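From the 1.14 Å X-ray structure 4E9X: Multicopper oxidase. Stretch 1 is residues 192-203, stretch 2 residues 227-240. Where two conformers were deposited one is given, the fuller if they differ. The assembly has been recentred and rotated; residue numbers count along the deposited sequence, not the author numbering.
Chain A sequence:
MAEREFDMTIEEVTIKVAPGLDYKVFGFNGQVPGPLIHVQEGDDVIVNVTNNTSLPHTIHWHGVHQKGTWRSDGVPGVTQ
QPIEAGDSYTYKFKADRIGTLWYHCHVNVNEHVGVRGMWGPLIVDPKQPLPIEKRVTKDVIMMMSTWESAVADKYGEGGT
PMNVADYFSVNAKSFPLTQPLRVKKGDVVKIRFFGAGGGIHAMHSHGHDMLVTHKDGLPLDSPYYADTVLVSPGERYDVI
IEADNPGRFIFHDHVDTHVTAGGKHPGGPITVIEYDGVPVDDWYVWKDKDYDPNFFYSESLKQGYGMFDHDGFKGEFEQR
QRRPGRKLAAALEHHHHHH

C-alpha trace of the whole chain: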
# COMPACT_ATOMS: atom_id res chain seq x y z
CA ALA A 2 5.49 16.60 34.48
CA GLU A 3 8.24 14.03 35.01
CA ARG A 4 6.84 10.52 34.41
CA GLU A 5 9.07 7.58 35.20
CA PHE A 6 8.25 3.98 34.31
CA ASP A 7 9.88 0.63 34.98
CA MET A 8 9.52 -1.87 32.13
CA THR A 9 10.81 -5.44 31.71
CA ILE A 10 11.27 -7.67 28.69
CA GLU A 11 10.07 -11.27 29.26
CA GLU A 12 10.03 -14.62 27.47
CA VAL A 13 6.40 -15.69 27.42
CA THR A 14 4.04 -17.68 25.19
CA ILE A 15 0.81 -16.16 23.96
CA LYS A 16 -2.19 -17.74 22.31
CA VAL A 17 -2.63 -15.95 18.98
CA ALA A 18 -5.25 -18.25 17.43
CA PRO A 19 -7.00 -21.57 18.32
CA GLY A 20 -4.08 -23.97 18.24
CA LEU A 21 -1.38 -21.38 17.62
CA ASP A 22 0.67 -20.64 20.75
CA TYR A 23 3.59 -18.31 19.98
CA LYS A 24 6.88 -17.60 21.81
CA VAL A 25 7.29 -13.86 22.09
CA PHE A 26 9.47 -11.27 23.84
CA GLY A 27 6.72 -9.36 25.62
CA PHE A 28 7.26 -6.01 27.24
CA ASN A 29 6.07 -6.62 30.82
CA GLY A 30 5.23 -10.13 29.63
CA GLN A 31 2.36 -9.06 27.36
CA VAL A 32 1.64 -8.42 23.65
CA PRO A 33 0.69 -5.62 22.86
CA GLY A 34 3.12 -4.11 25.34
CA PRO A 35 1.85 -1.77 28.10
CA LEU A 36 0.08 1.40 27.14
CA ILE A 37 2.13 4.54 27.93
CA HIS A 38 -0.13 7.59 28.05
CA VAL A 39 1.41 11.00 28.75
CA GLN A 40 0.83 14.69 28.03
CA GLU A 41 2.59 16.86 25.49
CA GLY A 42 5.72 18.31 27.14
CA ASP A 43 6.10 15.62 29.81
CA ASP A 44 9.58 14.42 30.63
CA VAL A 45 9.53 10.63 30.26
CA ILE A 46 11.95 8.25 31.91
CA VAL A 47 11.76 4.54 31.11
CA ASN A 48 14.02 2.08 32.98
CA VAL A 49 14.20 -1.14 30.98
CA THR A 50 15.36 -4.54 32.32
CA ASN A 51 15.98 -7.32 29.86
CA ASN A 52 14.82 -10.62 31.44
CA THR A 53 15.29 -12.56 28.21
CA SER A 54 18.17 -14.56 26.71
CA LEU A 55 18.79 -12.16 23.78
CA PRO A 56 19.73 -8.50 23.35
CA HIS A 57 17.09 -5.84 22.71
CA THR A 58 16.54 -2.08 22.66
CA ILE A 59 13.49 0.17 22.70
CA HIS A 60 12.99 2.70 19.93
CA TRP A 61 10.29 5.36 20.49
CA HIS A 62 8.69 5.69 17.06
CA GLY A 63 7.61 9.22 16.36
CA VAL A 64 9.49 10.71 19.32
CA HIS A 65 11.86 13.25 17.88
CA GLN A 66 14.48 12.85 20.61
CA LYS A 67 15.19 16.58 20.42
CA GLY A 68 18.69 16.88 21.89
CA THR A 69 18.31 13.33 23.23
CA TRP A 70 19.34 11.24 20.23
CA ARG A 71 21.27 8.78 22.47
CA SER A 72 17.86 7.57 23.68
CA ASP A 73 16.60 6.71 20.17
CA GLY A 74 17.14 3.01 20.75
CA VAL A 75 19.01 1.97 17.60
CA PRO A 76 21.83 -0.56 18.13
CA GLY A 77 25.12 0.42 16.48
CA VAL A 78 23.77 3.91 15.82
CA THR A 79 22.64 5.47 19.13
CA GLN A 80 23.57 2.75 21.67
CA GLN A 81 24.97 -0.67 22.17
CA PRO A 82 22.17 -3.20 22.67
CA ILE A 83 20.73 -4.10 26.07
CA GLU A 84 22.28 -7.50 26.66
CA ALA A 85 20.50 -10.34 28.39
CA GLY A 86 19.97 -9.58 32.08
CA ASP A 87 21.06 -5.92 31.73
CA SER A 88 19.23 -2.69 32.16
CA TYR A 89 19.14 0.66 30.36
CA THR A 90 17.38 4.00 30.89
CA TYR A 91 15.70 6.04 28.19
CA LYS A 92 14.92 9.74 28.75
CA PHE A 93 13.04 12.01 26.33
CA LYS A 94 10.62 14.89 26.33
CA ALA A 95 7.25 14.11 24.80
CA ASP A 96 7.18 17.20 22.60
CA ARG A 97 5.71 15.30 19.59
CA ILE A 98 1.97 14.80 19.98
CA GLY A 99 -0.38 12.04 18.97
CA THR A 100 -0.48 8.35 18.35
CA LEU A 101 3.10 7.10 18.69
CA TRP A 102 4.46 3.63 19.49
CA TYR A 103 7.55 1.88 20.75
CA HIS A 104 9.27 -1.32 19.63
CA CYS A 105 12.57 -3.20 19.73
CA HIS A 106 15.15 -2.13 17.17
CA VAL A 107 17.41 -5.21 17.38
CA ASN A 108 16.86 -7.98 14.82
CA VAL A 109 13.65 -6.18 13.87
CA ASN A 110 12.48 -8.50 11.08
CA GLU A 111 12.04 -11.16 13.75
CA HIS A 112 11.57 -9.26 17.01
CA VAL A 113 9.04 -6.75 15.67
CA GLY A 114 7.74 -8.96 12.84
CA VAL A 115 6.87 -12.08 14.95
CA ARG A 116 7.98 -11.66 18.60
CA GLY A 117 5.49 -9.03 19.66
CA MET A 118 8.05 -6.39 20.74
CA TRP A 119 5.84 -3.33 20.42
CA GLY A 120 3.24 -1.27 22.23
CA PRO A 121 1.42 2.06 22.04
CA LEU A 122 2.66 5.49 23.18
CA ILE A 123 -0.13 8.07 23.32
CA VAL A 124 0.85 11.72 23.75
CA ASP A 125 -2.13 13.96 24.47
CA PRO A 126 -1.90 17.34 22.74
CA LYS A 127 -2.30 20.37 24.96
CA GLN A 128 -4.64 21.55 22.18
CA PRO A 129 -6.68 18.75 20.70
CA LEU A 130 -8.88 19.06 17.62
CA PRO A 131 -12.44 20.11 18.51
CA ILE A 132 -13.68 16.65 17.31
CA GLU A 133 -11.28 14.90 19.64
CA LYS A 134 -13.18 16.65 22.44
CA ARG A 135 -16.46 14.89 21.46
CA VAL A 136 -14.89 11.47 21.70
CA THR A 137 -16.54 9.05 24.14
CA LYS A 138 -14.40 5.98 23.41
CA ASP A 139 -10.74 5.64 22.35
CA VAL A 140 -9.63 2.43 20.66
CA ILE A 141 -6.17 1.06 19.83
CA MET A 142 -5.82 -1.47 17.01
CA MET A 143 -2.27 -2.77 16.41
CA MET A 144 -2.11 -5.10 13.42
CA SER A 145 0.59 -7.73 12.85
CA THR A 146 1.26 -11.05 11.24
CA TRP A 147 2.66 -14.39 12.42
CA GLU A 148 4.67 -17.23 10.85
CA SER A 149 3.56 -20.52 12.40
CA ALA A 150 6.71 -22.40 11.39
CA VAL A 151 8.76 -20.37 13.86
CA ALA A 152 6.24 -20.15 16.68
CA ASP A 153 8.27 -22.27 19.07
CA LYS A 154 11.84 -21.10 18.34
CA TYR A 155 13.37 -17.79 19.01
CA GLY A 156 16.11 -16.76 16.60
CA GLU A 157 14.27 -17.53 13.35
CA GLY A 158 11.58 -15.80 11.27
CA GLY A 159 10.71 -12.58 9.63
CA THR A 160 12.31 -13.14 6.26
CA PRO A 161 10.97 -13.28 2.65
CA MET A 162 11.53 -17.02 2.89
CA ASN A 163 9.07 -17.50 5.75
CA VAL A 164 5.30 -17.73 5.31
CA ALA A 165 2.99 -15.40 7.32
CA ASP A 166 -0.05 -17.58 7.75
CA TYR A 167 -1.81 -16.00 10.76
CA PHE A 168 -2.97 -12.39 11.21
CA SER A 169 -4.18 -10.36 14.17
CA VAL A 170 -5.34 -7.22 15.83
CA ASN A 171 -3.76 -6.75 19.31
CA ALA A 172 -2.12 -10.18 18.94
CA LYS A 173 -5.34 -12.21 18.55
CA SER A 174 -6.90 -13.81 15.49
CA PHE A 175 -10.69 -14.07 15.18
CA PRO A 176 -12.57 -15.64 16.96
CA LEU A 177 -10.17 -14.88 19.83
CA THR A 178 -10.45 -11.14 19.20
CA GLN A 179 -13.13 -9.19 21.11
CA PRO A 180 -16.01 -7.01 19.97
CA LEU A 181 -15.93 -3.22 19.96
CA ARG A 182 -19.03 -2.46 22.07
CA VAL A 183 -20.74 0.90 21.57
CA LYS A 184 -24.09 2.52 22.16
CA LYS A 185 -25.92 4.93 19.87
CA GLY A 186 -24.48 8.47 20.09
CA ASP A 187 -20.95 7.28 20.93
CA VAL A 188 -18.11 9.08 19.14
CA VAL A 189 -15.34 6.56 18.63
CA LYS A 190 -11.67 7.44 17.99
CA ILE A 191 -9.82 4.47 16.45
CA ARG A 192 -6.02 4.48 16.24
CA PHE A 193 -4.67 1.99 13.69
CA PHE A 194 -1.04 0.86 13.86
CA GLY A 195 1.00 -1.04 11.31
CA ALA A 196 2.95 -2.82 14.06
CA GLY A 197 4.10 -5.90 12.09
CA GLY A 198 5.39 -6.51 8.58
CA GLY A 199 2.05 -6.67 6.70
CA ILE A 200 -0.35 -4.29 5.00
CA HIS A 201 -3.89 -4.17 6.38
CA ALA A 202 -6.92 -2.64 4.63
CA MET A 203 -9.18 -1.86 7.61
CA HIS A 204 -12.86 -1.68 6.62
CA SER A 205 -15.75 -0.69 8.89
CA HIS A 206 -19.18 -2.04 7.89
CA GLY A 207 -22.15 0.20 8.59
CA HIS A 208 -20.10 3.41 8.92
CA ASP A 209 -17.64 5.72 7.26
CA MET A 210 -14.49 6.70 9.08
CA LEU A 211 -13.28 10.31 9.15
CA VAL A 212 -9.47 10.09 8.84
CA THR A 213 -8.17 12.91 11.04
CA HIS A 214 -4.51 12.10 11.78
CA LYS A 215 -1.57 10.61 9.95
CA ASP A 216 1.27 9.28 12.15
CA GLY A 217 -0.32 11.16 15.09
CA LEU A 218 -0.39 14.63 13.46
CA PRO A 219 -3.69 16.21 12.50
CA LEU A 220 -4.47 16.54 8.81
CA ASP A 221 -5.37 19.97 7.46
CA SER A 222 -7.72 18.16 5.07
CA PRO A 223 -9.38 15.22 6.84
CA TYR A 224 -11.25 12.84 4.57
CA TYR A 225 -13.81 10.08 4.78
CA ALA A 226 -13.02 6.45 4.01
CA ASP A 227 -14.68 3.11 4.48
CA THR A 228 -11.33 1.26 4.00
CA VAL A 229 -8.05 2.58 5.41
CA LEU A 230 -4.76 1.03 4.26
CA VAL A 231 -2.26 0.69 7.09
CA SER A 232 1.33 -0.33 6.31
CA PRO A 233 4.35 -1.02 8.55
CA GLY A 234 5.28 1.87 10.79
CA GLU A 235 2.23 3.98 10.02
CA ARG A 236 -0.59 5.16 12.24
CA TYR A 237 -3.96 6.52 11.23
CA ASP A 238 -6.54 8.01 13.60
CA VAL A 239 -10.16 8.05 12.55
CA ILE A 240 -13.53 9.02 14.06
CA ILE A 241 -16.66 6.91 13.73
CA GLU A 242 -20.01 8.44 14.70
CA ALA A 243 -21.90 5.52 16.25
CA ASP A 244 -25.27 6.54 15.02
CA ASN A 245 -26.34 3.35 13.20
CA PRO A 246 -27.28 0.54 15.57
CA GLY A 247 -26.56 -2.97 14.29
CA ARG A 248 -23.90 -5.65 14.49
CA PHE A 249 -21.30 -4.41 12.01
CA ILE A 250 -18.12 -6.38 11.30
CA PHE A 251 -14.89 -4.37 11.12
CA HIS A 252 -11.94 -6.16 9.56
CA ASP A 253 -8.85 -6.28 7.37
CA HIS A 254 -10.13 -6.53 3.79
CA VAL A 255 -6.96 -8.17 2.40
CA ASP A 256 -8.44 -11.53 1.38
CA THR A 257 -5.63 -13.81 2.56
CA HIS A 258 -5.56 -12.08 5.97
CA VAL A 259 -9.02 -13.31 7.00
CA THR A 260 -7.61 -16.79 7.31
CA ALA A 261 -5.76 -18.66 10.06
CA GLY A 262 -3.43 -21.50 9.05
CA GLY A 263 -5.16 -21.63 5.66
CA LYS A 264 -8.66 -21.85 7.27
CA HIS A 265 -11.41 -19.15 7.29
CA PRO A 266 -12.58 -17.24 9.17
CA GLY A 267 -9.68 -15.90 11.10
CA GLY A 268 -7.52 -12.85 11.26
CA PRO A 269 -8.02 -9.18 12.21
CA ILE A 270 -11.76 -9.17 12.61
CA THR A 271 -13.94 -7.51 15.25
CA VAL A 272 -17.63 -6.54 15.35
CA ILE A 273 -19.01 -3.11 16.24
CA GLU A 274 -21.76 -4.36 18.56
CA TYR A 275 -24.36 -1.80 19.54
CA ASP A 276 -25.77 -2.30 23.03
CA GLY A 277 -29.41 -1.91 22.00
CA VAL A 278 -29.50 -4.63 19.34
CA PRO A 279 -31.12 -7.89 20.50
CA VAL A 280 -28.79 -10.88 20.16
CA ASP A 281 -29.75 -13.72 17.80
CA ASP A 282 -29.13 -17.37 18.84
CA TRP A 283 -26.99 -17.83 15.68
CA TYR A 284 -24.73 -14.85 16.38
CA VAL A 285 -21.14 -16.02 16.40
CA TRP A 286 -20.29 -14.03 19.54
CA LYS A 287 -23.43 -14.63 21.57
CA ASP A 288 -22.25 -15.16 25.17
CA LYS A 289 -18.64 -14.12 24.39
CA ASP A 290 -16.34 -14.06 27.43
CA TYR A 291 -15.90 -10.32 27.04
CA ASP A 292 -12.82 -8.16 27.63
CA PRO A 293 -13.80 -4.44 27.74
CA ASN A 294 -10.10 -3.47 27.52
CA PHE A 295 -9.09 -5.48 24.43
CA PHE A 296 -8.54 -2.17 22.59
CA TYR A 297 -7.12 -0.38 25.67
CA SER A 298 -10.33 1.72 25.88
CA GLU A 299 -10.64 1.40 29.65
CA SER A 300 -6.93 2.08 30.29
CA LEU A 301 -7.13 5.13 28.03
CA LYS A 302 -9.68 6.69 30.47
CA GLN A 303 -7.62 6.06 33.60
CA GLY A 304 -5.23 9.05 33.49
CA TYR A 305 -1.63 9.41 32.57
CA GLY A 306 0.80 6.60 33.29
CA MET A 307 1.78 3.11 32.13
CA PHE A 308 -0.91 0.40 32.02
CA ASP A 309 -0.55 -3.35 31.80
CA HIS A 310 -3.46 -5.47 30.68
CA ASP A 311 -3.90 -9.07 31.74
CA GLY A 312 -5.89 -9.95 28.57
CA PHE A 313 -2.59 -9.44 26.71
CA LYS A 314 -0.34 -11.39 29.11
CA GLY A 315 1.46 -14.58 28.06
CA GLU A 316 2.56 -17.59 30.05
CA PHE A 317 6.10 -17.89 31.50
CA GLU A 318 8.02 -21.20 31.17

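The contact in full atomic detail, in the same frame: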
# COMPACT_ATOMS: atom_id res chain seq x y z
N ARG A 192 -7.44 4.28 16.60
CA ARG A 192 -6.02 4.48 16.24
C ARG A 192 -5.51 3.17 15.67
O ARG A 192 -5.38 2.19 16.43
CB ARG A 192 -5.25 4.88 17.50
CG ARG A 192 -5.81 6.14 18.18
CD ARG A 192 -5.11 6.38 19.49
NE ARG A 192 -5.74 7.34 20.40
CZ ARG A 192 -5.21 8.51 20.68
NH1 ARG A 192 -4.12 9.03 20.09
NH2 ARG A 192 -5.83 9.26 21.60
N PHE A 193 -5.22 3.17 14.37
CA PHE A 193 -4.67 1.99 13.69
C PHE A 193 -3.13 2.06 13.67
O PHE A 193 -2.60 3.13 13.37
CB PHE A 193 -5.12 1.94 12.22
CG PHE A 193 -6.61 1.86 11.98
CD1 PHE A 193 -7.37 0.78 12.46
CD2 PHE A 193 -7.25 2.81 11.23
CE1 PHE A 193 -8.73 0.69 12.20
CE2 PHE A 193 -8.63 2.73 10.99
CZ PHE A 193 -9.37 1.63 11.43
N PHE A 194 -2.50 0.92 13.92
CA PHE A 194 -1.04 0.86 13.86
C PHE A 194 -0.59 -0.29 12.98
O PHE A 194 -1.08 -1.44 13.16
CB PHE A 194 -0.43 0.59 15.25
CG PHE A 194 -0.77 1.51 16.38
CD1 PHE A 194 0.23 2.20 17.06
CD2 PHE A 194 -2.09 1.67 16.83
CE1 PHE A 194 -0.04 2.98 18.19
CE2 PHE A 194 -2.39 2.41 17.96
CZ PHE A 194 -1.36 3.05 18.65
N GLY A 195 0.35 0.02 12.08
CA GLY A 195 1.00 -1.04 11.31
C GLY A 195 2.18 -1.58 12.13
O GLY A 195 3.35 -1.21 11.91
N ALA A 196 1.89 -2.44 13.12
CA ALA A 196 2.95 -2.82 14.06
C ALA A 196 3.84 -3.90 13.49
O ALA A 196 5.05 -3.88 13.73
CB ALA A 196 2.28 -3.29 15.34
N GLY A 197 3.32 -4.85 12.71
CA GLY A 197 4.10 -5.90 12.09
C GLY A 197 4.51 -5.57 10.66
O GLY A 197 4.53 -4.39 10.26
N GLY A 198 4.82 -6.62 9.90
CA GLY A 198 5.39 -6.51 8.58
C GLY A 198 4.37 -6.49 7.44
O GLY A 198 4.79 -6.44 6.27
N GLY A 199 3.08 -6.56 7.75
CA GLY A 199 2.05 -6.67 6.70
C GLY A 199 1.36 -5.36 6.38
O GLY A 199 1.56 -4.32 7.07
N ILE A 200 0.56 -5.40 5.33
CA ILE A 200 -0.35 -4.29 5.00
C ILE A 200 -1.78 -4.72 5.31
O ILE A 200 -2.09 -5.85 5.08
CB ILE A 200 -0.04 -3.91 3.55
CG1 ILE A 200 1.44 -3.49 3.38
CG2 ILE A 200 -0.92 -2.83 3.05
CD1 ILE A 200 1.73 -2.90 2.01
N HIS A 201 -2.57 -3.81 5.85
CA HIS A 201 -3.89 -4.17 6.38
C HIS A 201 -4.90 -3.12 5.88
O HIS A 201 -4.71 -1.90 6.10
CB HIS A 201 -3.85 -4.15 7.91
CG HIS A 201 -2.88 -5.14 8.46
ND1 HIS A 201 -3.20 -6.45 8.68
CD2 HIS A 201 -1.56 -5.01 8.78
CE1 HIS A 201 -2.10 -7.10 9.12
NE2 HIS A 201 -1.11 -6.23 9.20
N ALA A 202 -5.95 -3.56 5.21
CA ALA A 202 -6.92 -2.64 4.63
C ALA A 202 -8.14 -2.64 5.55
O ALA A 202 -9.01 -3.48 5.46
CB ALA A 202 -7.25 -3.07 3.21
N MET A 203 -8.19 -1.75 6.52
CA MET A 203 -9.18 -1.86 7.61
C MET A 203 -10.51 -1.24 7.17
O MET A 203 -10.58 -0.04 6.86
CB MET A 203 -8.63 -1.13 8.84
CG MET A 203 -7.30 -1.74 9.32
SD MET A 203 -7.32 -3.52 9.64
CE MET A 203 -8.53 -3.70 10.96
N ASP A 227 -14.16 4.33 3.84
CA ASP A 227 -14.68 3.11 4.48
C ASP A 227 -13.60 2.03 4.58
O ASP A 227 -13.81 1.06 5.32
CB ASP A 227 -15.95 2.63 3.75
CG ASP A 227 -15.75 2.14 2.34
OD1 ASP A 227 -14.81 1.37 2.02
OD2 ASP A 227 -16.59 2.49 1.49
N THR A 228 -12.43 2.23 3.94
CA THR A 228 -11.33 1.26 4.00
C THR A 228 -10.03 2.06 4.11
O THR A 228 -9.73 2.90 3.26
CB THR A 228 -11.31 0.39 2.73
OG1 THR A 228 -12.57 -0.31 2.61
CG2 THR A 228 -10.20 -0.68 2.76
N VAL A 229 -9.26 1.83 5.19
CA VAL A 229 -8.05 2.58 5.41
C VAL A 229 -6.86 1.63 5.35
O VAL A 229 -6.77 0.67 6.14
CB VAL A 229 -8.09 3.24 6.81
CG1 VAL A 229 -6.76 3.88 7.15
CG2 VAL A 229 -9.22 4.28 6.91
N LEU A 230 -5.94 1.88 4.43
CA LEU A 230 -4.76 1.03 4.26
C LEU A 230 -3.69 1.44 5.27
O LEU A 230 -3.30 2.61 5.32
CB LEU A 230 -4.18 1.19 2.85
CG LEU A 230 -3.06 0.22 2.49
CD1 LEU A 230 -3.65 -1.20 2.46
CD2 LEU A 230 -2.41 0.60 1.15
N VAL A 231 -3.26 0.44 6.05
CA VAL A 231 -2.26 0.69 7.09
C VAL A 231 -1.05 -0.20 6.82
O VAL A 231 -1.21 -1.41 6.71
CB VAL A 231 -2.87 0.33 8.46
CG1 VAL A 231 -1.88 0.61 9.59
CG2 VAL A 231 -4.21 1.05 8.69
N SER A 232 0.12 0.39 6.67
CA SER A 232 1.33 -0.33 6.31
C SER A 232 2.35 -0.22 7.44
O SER A 232 2.14 0.59 8.37
CB SER A 232 1.85 0.19 4.97
OG SER A 232 2.70 1.29 5.01
N PRO A 233 3.41 -1.00 7.40
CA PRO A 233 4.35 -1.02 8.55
C PRO A 233 4.90 0.35 8.92
O PRO A 233 5.41 1.12 8.12
CB PRO A 233 5.47 -1.95 8.06
CG PRO A 233 4.70 -2.92 7.16
CD PRO A 233 3.76 -2.02 6.40
N GLY A 234 4.79 0.63 10.24
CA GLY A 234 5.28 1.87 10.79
C GLY A 234 4.23 2.96 10.93
O GLY A 234 4.36 3.83 11.80
N GLU A 235 3.19 2.88 10.08
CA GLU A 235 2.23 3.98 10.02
C GLU A 235 1.21 3.95 11.15
O GLU A 235 0.91 2.89 11.68
CB GLU A 235 1.41 3.92 8.73
CG GLU A 235 2.26 3.99 7.45
CD GLU A 235 1.28 4.19 6.30
OE1 GLU A 235 0.73 3.18 5.88
OE2 GLU A 235 0.99 5.33 5.90
N ARG A 236 0.65 5.12 11.45
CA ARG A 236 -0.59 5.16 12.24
C ARG A 236 -1.58 6.05 11.51
O ARG A 236 -1.24 7.03 10.85
CB ARG A 236 -0.37 5.69 13.67
CG ARG A 236 0.37 4.69 14.57
CD ARG A 236 1.89 4.75 14.43
NE ARG A 236 2.39 6.05 14.83
CZ ARG A 236 3.34 6.76 14.18
NH1 ARG A 236 3.96 6.32 13.10
NH2 ARG A 236 3.67 7.98 14.66
N TYR A 237 -2.86 5.67 11.65
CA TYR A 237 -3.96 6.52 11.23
C TYR A 237 -4.95 6.65 12.38
O TYR A 237 -5.26 5.61 13.00
CB TYR A 237 -4.71 5.94 10.01
CG TYR A 237 -3.83 6.06 8.78
CD1 TYR A 237 -3.91 7.21 7.97
CD2 TYR A 237 -2.93 5.05 8.41
CE1 TYR A 237 -3.10 7.35 6.83
CE2 TYR A 237 -2.13 5.18 7.29
CZ TYR A 237 -2.22 6.33 6.51
OH TYR A 237 -1.41 6.47 5.38
N ASP A 238 -5.45 7.86 12.67
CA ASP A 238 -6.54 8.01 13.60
C ASP A 238 -7.77 8.37 12.82
O ASP A 238 -7.71 9.21 11.92
CB ASP A 238 -6.32 9.12 14.62
CG ASP A 238 -5.11 9.07 15.55
OD1 ASP A 238 -4.20 8.24 15.37
OD2 ASP A 238 -5.13 9.87 16.50
N VAL A 239 -8.89 7.75 13.20
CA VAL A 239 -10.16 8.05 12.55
C VAL A 239 -11.21 8.29 13.65
O VAL A 239 -11.01 7.97 14.82
CB VAL A 239 -10.64 6.90 11.64
CG1 VAL A 239 -9.53 6.55 10.61
CG2 VAL A 239 -11.06 5.66 12.45
N ILE A 240 -12.33 8.89 13.23
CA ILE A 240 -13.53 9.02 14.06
C ILE A 240 -14.67 8.28 13.37
O ILE A 240 -14.91 8.47 12.17
CB ILE A 240 -13.91 10.53 14.21
CG1 ILE A 240 -12.81 11.33 14.93
CG2 ILE A 240 -15.25 10.66 14.91
CD1 ILE A 240 -12.68 10.92 16.39

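Two short antiparallel ladders, separated by a tight turn in stretch 2 and a longer loop in stretch 1, illustrate how backbone hydrogen bonds fix a register that side chains then exploit. Together the stretches bury 977 Å². Stretch 2 opens at Asp227, whose OD1 accepts a hydrogen bond from Thr228 OG1 (2.9 Å), while Thr228 CG2 packs 3.8 Å from Ala202 CB. Val229 then pairs with Met203 in both directions: Val229 N to Met203 O and Met203 N to Val229 O are each 2.8 Å. Leu230 faces the small Ala202, and its CD1 reaches Ile200 CG2 at 3.2 Å, a very close approach. Val231 repeats the paired bonding with His201, its N lying 2.8 Å from His201 O and its O 2.9 Å from His201 N; on the face it shares with Phe193, its CG2 sits 3.8 Å from Phe193 CB.

The type II turn from Ser232 to Glu235 ends this ladder. Glu235 OE1 accepts from both Ser232 N (3.0 Å) and Ser232 OG (2.9 Å), bracing the turn. Pro233 CD lies 3.3 Å from Gly199 O. Gly234, at a positive phi that calls for glycine, donates from N to Gly195 O (2.9 Å), while Gly195 N donates to Glu235 O (3.0 Å). Gly195 is constrained differently, by its neighbour: a CB there would fall 2.0 Å from Ser232 O.

The second ladder follows. Arg236 folds its NH1 back to Gly234 O (2.8 Å) and lays CG 3.5 Å from Phe194 CD1. Tyr237 pairs with Phe193, whose N is 2.8 Å from Tyr237 O and whose O is 3.1 Å from Tyr237 N. Asp238 OD2 forms a long salt bridge with Arg192 NH1 (3.8 Å), electrostatic without a directed N-H. Finally, Val239 CG1 meets Phe193 CE2 at 3.9 Å, and the same CE2 lies 4.2 Å from Val229 CB, so one buried ring touches both strands of stretch 2.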